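Local coordinates for protein fructose transport system repressor FruR (Pseudomonas putida, PDB 3O75) that probably regulates transcription by binding specific DNA sequences, and holds fructose 1-phosphate in the sugar-binding domain it shares with the LacI family, at residues L12-Y17 / S188-Q193; D89-P94 / E131-Q136; R207-G212 / L223-N228. All coordinates share one frame; numbering follows the deposited sequence.

Contact 1: residues L12-Y17 / S188-Q193. With F1X (1-O-phosphono-beta-D-fructofuranose), chain C.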
loop_
_atom_site.group_PDB
_atom_site.type_symbol
_atom_site.label_atom_id
_atom_site.label_comp_id
_atom_site.label_asym_id
_atom_site.label_seq_id
_atom_site.Cartn_x
_atom_site.Cartn_y
_atom_site.Cartn_z
ATOM N N LEU A 12 -1.444 -6.443 3.552
ATOM C CA LEU A 12 -1.642 -5.682 2.326
ATOM C C LEU A 12 -1.519 -4.184 2.566
ATOM O O LEU A 12 -1.155 -3.434 1.663
ATOM C CB LEU A 12 -3.014 -6.003 1.727
ATOM C CG LEU A 12 -3.168 -7.421 1.166
ATOM C CD1 LEU A 12 -4.631 -7.853 1.085
ATOM C CD2 LEU A 12 -2.491 -7.523 -0.190
ATOM N N GLU A 13 -1.831 -3.747 3.781
ATOM C CA GLU A 13 -1.753 -2.326 4.113
ATOM C C GLU A 13 -0.418 -1.917 4.738
ATOM O O GLU A 13 -0.278 -0.802 5.245
ATOM C CB GLU A 13 -2.919 -1.897 5.007
ATOM C CG GLU A 13 -4.271 -1.966 4.334
ATOM C CD GLU A 13 -5.290 -1.025 4.954
ATOM O OE1 GLU A 13 -5.023 0.195 5.016
ATOM O OE2 GLU A 13 -6.368 -1.501 5.368
ATOM N N ASN A 14 0.551 -2.827 4.722
ATOM C CA ASN A 14 1.931 -2.465 5.014
ATOM C C ASN A 14 2.617 -2.144 3.692
ATOM O O ASN A 14 2.869 -3.041 2.888
ATOM C CB ASN A 14 2.653 -3.603 5.737
ATOM C CG ASN A 14 4.039 -3.201 6.234
ATOM O OD1 ASN A 14 4.822 -2.585 5.509
ATOM N ND2 ASN A 14 4.347 -3.560 7.476
ATOM N N PRO A 15 2.902 -0.856 3.451
ATOM C CA PRO A 15 3.412 -0.412 2.145
ATOM C C PRO A 15 4.658 -1.163 1.661
ATOM O O PRO A 15 4.835 -1.327 0.451
ATOM C CB PRO A 15 3.711 1.071 2.377
ATOM C CG PRO A 15 2.709 1.476 3.412
ATOM C CD PRO A 15 2.592 0.281 4.335
ATOM N N SER A 16 5.496 -1.627 2.580
ATOM C CA SER A 16 6.678 -2.388 2.181
ATOM C C SER A 16 6.321 -3.687 1.459
ATOM O O SER A 16 6.939 -4.030 0.449
ATOM C CB SER A 16 7.595 -2.661 3.376
ATOM O OG SER A 16 8.288 -1.483 3.754
ATOM N N TYR A 17 5.327 -4.410 1.969
ATOM C CA TYR A 17 4.883 -5.626 1.298
ATOM C C TYR A 17 4.224 -5.320 -0.043
ATOM O O TYR A 17 4.483 -5.998 -1.033
ATOM C CB TYR A 17 3.964 -6.462 2.192
ATOM C CG TYR A 17 4.704 -7.110 3.337
ATOM C CD1 TYR A 17 4.524 -6.674 4.644
ATOM C CD2 TYR A 17 5.607 -8.142 3.108
ATOM C CE1 TYR A 17 5.211 -7.259 5.689
ATOM C CE2 TYR A 17 6.298 -8.732 4.148
ATOM C CZ TYR A 17 6.097 -8.288 5.436
ATOM O OH TYR A 17 6.787 -8.876 6.475
ATOM N N SER A 188 9.100 -0.807 12.677
ATOM C CA SER A 188 8.377 -0.843 11.408
ATOM C C SER A 188 7.687 0.498 11.241
ATOM O O SER A 188 7.247 1.086 12.230
ATOM C CB SER A 188 7.343 -1.971 11.412
ATOM O OG SER A 188 6.532 -1.927 10.252
ATOM N N TYR A 189 7.597 1.004 10.012
ATOM C CA TYR A 189 7.001 2.325 9.835
ATOM C C TYR A 189 5.546 2.325 10.282
ATOM O O TYR A 189 5.047 3.311 10.831
ATOM C CB TYR A 189 7.089 2.834 8.397
ATOM C CG TYR A 189 6.543 4.242 8.291
ATOM C CD1 TYR A 189 7.315 5.330 8.672
ATOM C CD2 TYR A 189 5.242 4.479 7.861
ATOM C CE1 TYR A 189 6.827 6.613 8.606
ATOM C CE2 TYR A 189 4.736 5.775 7.788
ATOM C CZ TYR A 189 5.539 6.837 8.163
ATOM O OH TYR A 189 5.070 8.130 8.103
ATOM N N VAL A 190 4.876 1.202 10.050
ATOM C CA VAL A 190 3.477 1.056 10.412
ATOM C C VAL A 190 3.253 1.350 11.896
ATOM O O VAL A 190 2.240 1.940 12.270
ATOM C CB VAL A 190 2.961 -0.349 10.055
ATOM C CG1 VAL A 190 1.776 -0.712 10.913
ATOM C CG2 VAL A 190 2.600 -0.416 8.579
ATOM N N LEU A 191 4.203 0.958 12.739
ATOM C CA LEU A 191 4.101 1.260 14.160
ATOM C C LEU A 191 4.299 2.755 14.402
ATOM O O LEU A 191 3.614 3.353 15.233
ATOM C CB LEU A 191 5.111 0.442 14.967
ATOM C CG LEU A 191 4.867 -1.066 15.003
ATOM C CD1 LEU A 191 6.125 -1.794 15.414
ATOM C CD2 LEU A 191 3.713 -1.409 15.939
ATOM N N LEU A 192 5.229 3.357 13.667
ATOM C CA LEU A 192 5.518 4.779 13.830
ATOM C C LEU A 192 4.280 5.640 13.557
ATOM O O LEU A 192 4.106 6.708 14.151
ATOM C CB LEU A 192 6.673 5.200 12.920
ATOM C CG LEU A 192 7.140 6.652 13.043
ATOM C CD1 LEU A 192 7.559 6.962 14.469
ATOM C CD2 LEU A 192 8.279 6.931 12.074
ATOM N N GLN A 193 3.419 5.175 12.659
ATOM C CA GLN A 193 2.199 5.907 12.355
ATOM C C GLN A 193 1.350 6.030 13.611
ATOM O O GLN A 193 0.818 7.097 13.907
ATOM C CB GLN A 193 1.407 5.198 11.264
ATOM C CG GLN A 193 2.160 5.021 9.962
ATOM C CD GLN A 193 1.232 4.653 8.822
ATOM O OE1 GLN A 193 1.244 3.524 8.335
ATOM N NE2 GLN A 193 0.409 5.608 8.400
HETATM C C1 F1X C . 8.275 -3.913 6.879
HETATM O O1 F1X C . 8.019 -2.555 7.202
HETATM P P1 F1X C . 9.240 -1.509 7.185
HETATM C C2 F1X C . 8.295 -4.728 8.160
HETATM O O2 F1X C . 8.986 -4.006 9.188
HETATM C C3 F1X C . 8.972 -6.070 7.925
HETATM O O3 F1X C . 10.393 -5.971 7.982
HETATM C C4 F1X C . 8.385 -6.895 9.043
HETATM O O4 F1X C . 8.516 -8.306 8.853
HETATM C C5 F1X C . 6.945 -6.440 8.906
HETATM O O5 F1X C . 6.980 -5.036 8.624
HETATM C C6 F1X C . 6.153 -6.788 10.142
HETATM O O6 F1X C . 5.647 -8.091 9.881
HETATM O O1P F1X C . 10.225 -2.061 8.181
HETATM O O2P F1X C . 9.729 -1.535 5.762
HETATM O O3P F1X C . 8.604 -0.211 7.617
#
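Val190 meets Asn14 through a single methyl: CG2 lies 3.8 Å from Asn14 ND2 and almost as near to the amide carbon, the two side chains passing at a slant. The same methyl reaches Pro15, whose ring carbon CD is 4.3 Å from Val190 CG2, so one methyl from the helix beginning at Tyr189 rests on the turn that opens helix 15-30. The direct protein contact is small; much of what joins the two segments passes through the bound 1-O-phosphono-beta-D-fructofuranose.

Asn14 is the N-cap of its helix. With CG anti to the backbone N (chi1 -172°), its OD1 accepts from Ser16 N at 3.2 Å, the N-H lying in the carbonyl plane, which fixes which end of the amide is oxygen. ND2 is thereby left to face the sugar, where it makes a weak bond to ring oxygen O5. Tyr17 reaches further along the sugar, its OH bonded to F1X O4 at 3.0 Å.

The phosphate is held from both sides of the contact. Tyr189 N gives an almost straight bond to F1X O3P, 2.9 Å with an angle of 171° at the hydrogen, just after the N-cap Ser188. Ser16 OG bonds O2P, though the modelled 2.5 Å between them is very short and its exact length doubtful; His234 is a further partner of that hydroxyl. Two helix N-termini thus point toward the anion, and their dipoles would probably steady its charge. Loops from the two lobes, each leading into a helix and closing over a ligand between them, are typical of the interlobe cleft of the periplasmic-binding-protein fold used by LacI-family regulators.

Contact 2: residues D89-P94 / E131-Q136. With F1X (1-O-phosphono-beta-D-fructofuranose), chain C.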
loop_
_atom_site.group_PDB
_atom_site.type_symbol
_atom_site.label_atom_id
_atom_site.label_comp_id
_atom_site.label_asym_id
_atom_site.label_seq_id
_atom_site.Cartn_x
_atom_site.Cartn_y
_atom_site.Cartn_z
ATOM N N ASP A 89 11.764 -11.563 3.724
ATOM C CA ASP A 89 11.629 -10.835 4.980
ATOM C C ASP A 89 11.870 -11.716 6.211
ATOM O O ASP A 89 12.875 -11.547 6.897
ATOM C CB ASP A 89 10.274 -10.131 5.062
ATOM C CG ASP A 89 10.218 -9.113 6.186
ATOM O OD1 ASP A 89 10.246 -7.898 5.891
ATOM O OD2 ASP A 89 10.150 -9.534 7.361
ATOM N N ARG A 90 10.953 -12.638 6.504
ATOM C CA ARG A 90 11.175 -13.593 7.593
ATOM C C ARG A 90 11.858 -14.862 7.085
ATOM O O ARG A 90 11.318 -15.572 6.238
ATOM C CB ARG A 90 9.870 -13.958 8.312
ATOM C CG ARG A 90 9.193 -12.800 9.034
ATOM C CD ARG A 90 8.144 -12.156 8.149
ATOM N NE ARG A 90 7.336 -11.170 8.863
ATOM C CZ ARG A 90 6.185 -11.447 9.469
ATOM N NH1 ARG A 90 5.713 -12.687 9.464
ATOM N NH2 ARG A 90 5.505 -10.489 10.083
ATOM N N ARG A 91 13.043 -15.148 7.616
ATOM C CA ARG A 91 13.812 -16.310 7.184
ATOM C C ARG A 91 13.104 -17.624 7.502
ATOM O O ARG A 91 12.402 -17.740 8.511
ATOM C CB ARG A 91 15.200 -16.314 7.832
ATOM C CG ARG A 91 15.159 -16.424 9.343
ATOM C CD ARG A 91 16.162 -17.441 9.869
ATOM N NE ARG A 91 17.479 -16.861 10.116
ATOM C CZ ARG A 91 18.454 -17.485 10.771
ATOM N NH1 ARG A 91 18.258 -18.708 11.246
ATOM N NH2 ARG A 91 19.625 -16.888 10.956
ATOM N N LEU A 92 13.285 -18.605 6.625
ATOM C CA LEU A 92 12.898 -19.974 6.918
ATOM C C LEU A 92 14.175 -20.772 7.170
ATOM O O LEU A 92 15.271 -20.292 6.884
ATOM C CB LEU A 92 12.102 -20.568 5.758
ATOM C CG LEU A 92 10.690 -20.009 5.555
ATOM C CD1 LEU A 92 10.099 -20.493 4.241
ATOM C CD2 LEU A 92 9.778 -20.376 6.723
ATOM N N ASP A 93 14.035 -21.984 7.703
ATOM C CA ASP A 93 15.187 -22.816 8.049
ATOM C C ASP A 93 16.272 -22.761 6.975
ATOM O O ASP A 93 16.086 -23.266 5.868
ATOM C CB ASP A 93 14.743 -24.263 8.278
ATOM C CG ASP A 93 15.849 -25.135 8.853
ATOM O OD1 ASP A 93 17.039 -24.776 8.724
ATOM O OD2 ASP A 93 15.516 -26.188 9.435
ATOM N N PRO A 94 17.414 -22.144 7.306
ATOM C CA PRO A 94 18.527 -21.971 6.364
ATOM C C PRO A 94 19.144 -23.297 5.925
ATOM O O PRO A 94 19.817 -23.347 4.897
ATOM C CB PRO A 94 19.540 -21.149 7.166
ATOM C CG PRO A 94 19.185 -21.390 8.600
ATOM C CD PRO A 94 17.700 -21.535 8.617
ATOM N N GLU A 131 8.058 -12.865 19.430
ATOM C CA GLU A 131 8.492 -14.230 19.145
ATOM C C GLU A 131 9.114 -14.389 17.758
ATOM O O GLU A 131 9.943 -15.272 17.541
ATOM C CB GLU A 131 7.337 -15.223 19.322
ATOM C CG GLU A 131 6.474 -15.425 18.086
ATOM C CD GLU A 131 5.545 -14.261 17.821
ATOM O OE1 GLU A 131 5.504 -13.333 18.652
ATOM O OE2 GLU A 131 4.854 -14.278 16.780
ATOM N N LEU A 132 8.715 -13.535 16.821
ATOM C CA LEU A 132 9.225 -13.622 15.456
ATOM C C LEU A 132 10.738 -13.425 15.372
ATOM O O LEU A 132 11.316 -12.622 16.103
ATOM C CB LEU A 132 8.515 -12.619 14.546
ATOM C CG LEU A 132 7.151 -13.038 14.002
ATOM C CD1 LEU A 132 6.590 -11.954 13.099
ATOM C CD2 LEU A 132 7.262 -14.357 13.252
ATOM N N SER A 133 11.367 -14.165 14.464
ATOM C CA SER A 133 12.803 -14.068 14.252
ATOM C C SER A 133 13.217 -12.638 13.955
ATOM O O SER A 133 14.183 -12.133 14.521
ATOM C CB SER A 133 13.238 -14.967 13.096
ATOM O OG SER A 133 14.638 -14.860 12.878
ATOM N N VAL A 134 12.481 -11.988 13.063
ATOM C CA VAL A 134 12.825 -10.637 12.648
ATOM C C VAL A 134 12.759 -9.672 13.832
ATOM O O VAL A 134 13.554 -8.735 13.935
ATOM C CB VAL A 134 11.919 -10.155 11.492
ATOM C CG1 VAL A 134 10.502 -9.905 11.982
ATOM C CG2 VAL A 134 12.492 -8.909 10.868
ATOM N N SER A 135 11.815 -9.919 14.734
ATOM C CA SER A 135 11.643 -9.078 15.910
ATOM C C SER A 135 12.755 -9.310 16.922
ATOM O O SER A 135 13.240 -8.366 17.546
ATOM C CB SER A 135 10.274 -9.326 16.545
ATOM O OG SER A 135 9.233 -8.977 15.648
ATOM N N GLN A 136 13.162 -10.566 17.076
ATOM C CA GLN A 136 14.246 -10.911 17.990
ATOM C C GLN A 136 15.566 -10.282 17.558
ATOM O O GLN A 136 16.357 -9.850 18.396
ATOM C CB GLN A 136 14.393 -12.430 18.119
ATOM C CG GLN A 136 13.196 -13.104 18.777
ATOM C CD GLN A 136 13.262 -14.620 18.717
ATOM O OE1 GLN A 136 14.234 -15.195 18.223
ATOM N NE2 GLN A 136 12.221 -15.275 19.217
HETATM C C1 F1X C . 8.275 -3.913 6.879
HETATM O O1 F1X C . 8.019 -2.555 7.202
HETATM P P1 F1X C . 9.240 -1.509 7.185
HETATM C C2 F1X C . 8.295 -4.728 8.160
HETATM O O2 F1X C . 8.986 -4.006 9.188
HETATM C C3 F1X C . 8.972 -6.070 7.925
HETATM O O3 F1X C . 10.393 -5.971 7.982
HETATM C C4 F1X C . 8.385 -6.895 9.043
HETATM O O4 F1X C . 8.516 -8.306 8.853
HETATM C C5 F1X C . 6.945 -6.440 8.906
HETATM O O5 F1X C . 6.980 -5.036 8.624
HETATM C C6 F1X C . 6.153 -6.788 10.142
HETATM O O6 F1X C . 5.647 -8.091 9.881
HETATM O O1P F1X C . 10.225 -2.061 8.181
HETATM O O2P F1X C . 9.729 -1.535 5.762
HETATM O O3P F1X C . 8.604 -0.211 7.617
#
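Arg90 lies across Leu132 at the sugar end of the ligand cleft in this LacI-type, two-lobed binding domain, where the loop after strand 85-88 faces the start of helix 133-145. The arginine is worth following outward. Its CB stands clear of the helix residues, and CG is the first atom to come near, 4.3 Å from Val134 CG1. A bend at chi2 (94°) then turns the chain toward the ligand, carrying CD past the sugar hydroxyl O4. NE donates to F1X O4 at 3.1 Å in a practically straight bond (175° at the hydrogen), and it also forms a salt bridge with Asp89 OD2, 3.6 Å away. Both of those oxygens sit at the edge of the guanidinium, in its plane.

The guanidinium lies with one face against the methyl CD1 of Leu132, which sits 3.4 Å above the plane and is shifted toward the rim; Arg90 NH2 is the nearest of the group's atoms to that methyl, at 3.5 Å. This apolar cover leaves the in-plane N-H groups to their polar partners. NH1 is taken by Asp42 in a salt bridge and by the carbonyl of Ser66, so the group is gripped at both ends, which should limit its rotation. NH2 points at F1X O6, with a modelled separation too short for its length to be trusted.

Further out, Ser133 OG touches Arg91 CG at 3.9 Å. Asp89 works beside Arg90, with Val134 CG2 touching its OD2. The Asp89 carboxylate spans two neighbouring hydroxyls of the furanose: Asp89 OD1 accepts from F1X O3 at 2.8 Å, and Asp89 OD2 from F1X O4 at 2.5 Å.

Contact 3: residues R207-G212 / L223-N228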
loop_
_atom_site.group_PDB
_atom_site.type_symbol
_atom_site.label_atom_id
_atom_site.label_comp_id
_atom_site.label_asym_id
_atom_site.label_seq_id
_atom_site.Cartn_x
_atom_site.Cartn_y
_atom_site.Cartn_z
ATOM N N ARG A 207 5.820 17.714 21.213
ATOM C CA ARG A 207 5.941 16.619 20.256
ATOM C C ARG A 207 7.378 16.343 19.827
ATOM O O ARG A 207 7.616 15.513 18.952
ATOM C CB ARG A 207 5.085 16.897 19.021
ATOM C CG ARG A 207 3.643 17.246 19.333
ATOM C CD ARG A 207 2.863 17.496 18.057
ATOM N NE ARG A 207 1.534 18.033 18.328
ATOM C CZ ARG A 207 0.645 18.328 17.384
ATOM N NH1 ARG A 207 0.942 18.135 16.106
ATOM N NH2 ARG A 207 -0.543 18.815 17.720
ATOM N N GLN A 208 8.333 17.039 20.434
ATOM C CA GLN A 208 9.733 16.862 20.067
ATOM C C GLN A 208 10.381 15.697 20.809
ATOM O O GLN A 208 10.264 15.581 22.031
ATOM C CB GLN A 208 10.526 18.152 20.306
ATOM C CG GLN A 208 11.628 18.421 19.281
ATOM C CD GLN A 208 12.919 17.670 19.567
ATOM O OE1 GLN A 208 12.924 16.656 20.261
ATOM N NE2 GLN A 208 14.025 18.170 19.025
ATOM N N LEU A 209 11.059 14.840 20.051
ATOM C CA LEU A 209 11.890 13.772 20.597
ATOM C C LEU A 209 12.739 13.210 19.468
ATOM O O LEU A 209 12.405 13.376 18.295
ATOM C CB LEU A 209 11.045 12.654 21.216
ATOM C CG LEU A 209 10.313 11.696 20.271
ATOM C CD1 LEU A 209 9.845 10.447 21.014
ATOM C CD2 LEU A 209 9.138 12.375 19.573
ATOM N N GLN A 210 13.841 12.559 19.819
ATOM C CA GLN A 210 14.682 11.912 18.823
ATOM C C GLN A 210 14.003 10.629 18.360
ATOM O O GLN A 210 13.683 9.753 19.163
ATOM C CB GLN A 210 16.066 11.612 19.399
ATOM C CG GLN A 210 16.789 12.834 19.964
ATOM C CD GLN A 210 17.610 13.585 18.924
ATOM O OE1 GLN A 210 17.954 14.752 19.114
ATOM N NE2 GLN A 210 17.936 12.912 17.827
ATOM N N LEU A 211 13.793 10.520 17.055
ATOM C CA LEU A 211 13.021 9.424 16.498
ATOM C C LEU A 211 13.837 8.625 15.489
ATOM O O LEU A 211 14.435 9.185 14.573
ATOM C CB LEU A 211 11.776 9.990 15.818
ATOM C CG LEU A 211 10.416 9.345 16.085
ATOM C CD1 LEU A 211 10.280 8.943 17.545
ATOM C CD2 LEU A 211 9.299 10.298 15.676
ATOM N N GLY A 212 13.850 7.309 15.654
ATOM C CA GLY A 212 14.439 6.428 14.663
ATOM C C GLY A 212 13.439 5.340 14.324
ATOM O O GLY A 212 12.759 4.828 15.212
ATOM N N LEU A 223 8.139 16.525 7.486
ATOM C CA LEU A 223 7.959 16.707 8.919
ATOM C C LEU A 223 8.940 17.746 9.428
ATOM O O LEU A 223 10.100 17.755 9.024
ATOM C CB LEU A 223 8.192 15.393 9.661
ATOM C CG LEU A 223 7.071 14.926 10.588
ATOM C CD1 LEU A 223 6.207 13.901 9.884
ATOM C CD2 LEU A 223 7.634 14.345 11.872
ATOM N N PRO A 224 8.477 18.629 10.320
ATOM C CA PRO A 224 9.395 19.564 10.977
ATOM C C PRO A 224 10.359 18.768 11.845
ATOM O O PRO A 224 11.551 19.066 11.913
ATOM C CB PRO A 224 8.465 20.407 11.850
ATOM C CG PRO A 224 7.276 19.530 12.098
ATOM C CD PRO A 224 7.106 18.720 10.850
ATOM N N LEU A 225 9.817 17.746 12.499
ATOM C CA LEU A 225 10.586 16.823 13.320
ATOM C C LEU A 225 11.316 15.802 12.446
ATOM O O LEU A 225 10.684 14.946 11.829
ATOM C CB LEU A 225 9.643 16.101 14.283
ATOM C CG LEU A 225 10.213 15.044 15.224
ATOM C CD1 LEU A 225 11.086 15.694 16.281
ATOM C CD2 LEU A 225 9.079 14.261 15.869
ATOM N N PRO A 226 12.654 15.892 12.394
ATOM C CA PRO A 226 13.486 14.978 11.600
ATOM C C PRO A 226 13.454 13.544 12.130
ATOM O O PRO A 226 13.423 13.336 13.344
ATOM C CB PRO A 226 14.893 15.562 11.757
ATOM C CG PRO A 226 14.846 16.310 13.048
ATOM C CD PRO A 226 13.465 16.885 13.121
ATOM N N VAL A 227 13.474 12.572 11.223
ATOM C CA VAL A 227 13.425 11.165 11.603
ATOM C C VAL A 227 14.486 10.347 10.876
ATOM O O VAL A 227 14.534 10.334 9.647
ATOM C CB VAL A 227 12.051 10.548 11.291
ATOM C CG1 VAL A 227 12.038 9.073 11.667
ATOM C CG2 VAL A 227 10.950 11.304 12.017
ATOM N N ASN A 228 15.338 9.667 11.639
ATOM C CA ASN A 228 16.281 8.716 11.061
ATOM C C ASN A 228 15.566 7.436 10.649
ATOM O O ASN A 228 14.747 6.914 11.398
ATOM C CB ASN A 228 17.410 8.404 12.042
ATOM C CG ASN A 228 18.408 9.539 12.156
ATOM O OD1 ASN A 228 18.227 10.598 11.552
ATOM N ND2 ASN A 228 19.470 9.323 12.927
HETATM O O HOH W 1 13.762 13.586 16.125
#
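Leu225 is the bump of this contact, and the backbone from Arg207 to Leu209 provides the hollow it fills. Its two methyls divide the work. CD1 presses on the main chain, 3.3 Å from Leu209 O, and also meets the CG of Gln208; CD2 sits by the carbonyl of Arg207 and reaches the side chains beyond, 4.0 Å from Leu211 CD2 and a little farther from Leu209 CD2. CG lies anti to the backbone N (chi1 178°), which carries the fork of the leucine straight across to the other segment. Replaced by an alanine, Leu225 would probably leave a gap against the Arg207 and Leu209 carbonyls and take one apolar neighbour from the methyls of Leu209 and Leu211.

Farther along, the two chains run parallel and draw together. Where they are still apart a water fills the space, giving hydrogen bonds to Leu209 O (2.6 Å) and Pro226 O (2.8 Å) and accepting a weak one from Leu211 N. Beyond it the strands bond directly, Asn228 N to Leu211 O at 3.1 Å, and Gly212 CA approaches Asn228 O at 3.3 Å in a CA-H...O contact. On one face Leu211 and Val227 stand side by side and point the same way, with Val227 CG2 4.1 Å from Leu211 CB.

This is the start of a parallel strand pair in the mixed sheet, strand 210-214 lying between 227-231 and 183-186. Leu211 packs on Leu192 and Phe196 of helix 189-200, while on the other face Asn228 touches Leu111 of helix 104-116, its amide held by Ser114 OG and the backbone N of Ile269.

Contacts 1 and 2 both border the bound sugar phosphate, contact 1 reaching from the phosphate to the sugar, contact 2 holding the sugar hydroxyls alone; their centres lie 18 Å apart, yet Tyr17 touches Arg90 and Asp89. Along the chain both segments of contact 2 fall between those of contact 1, and each contact joins the two lobes. Contact 3 comes later, wholly within one lobe and 29 Å from contact 2 between centres. It is tied to contact 1 through helix 189-200, which is followed by strand 210-214 and packs Leu192 on Leu211. Two interlobe contacts thus line part of the cleft, and one of them is backed by strand 210-214.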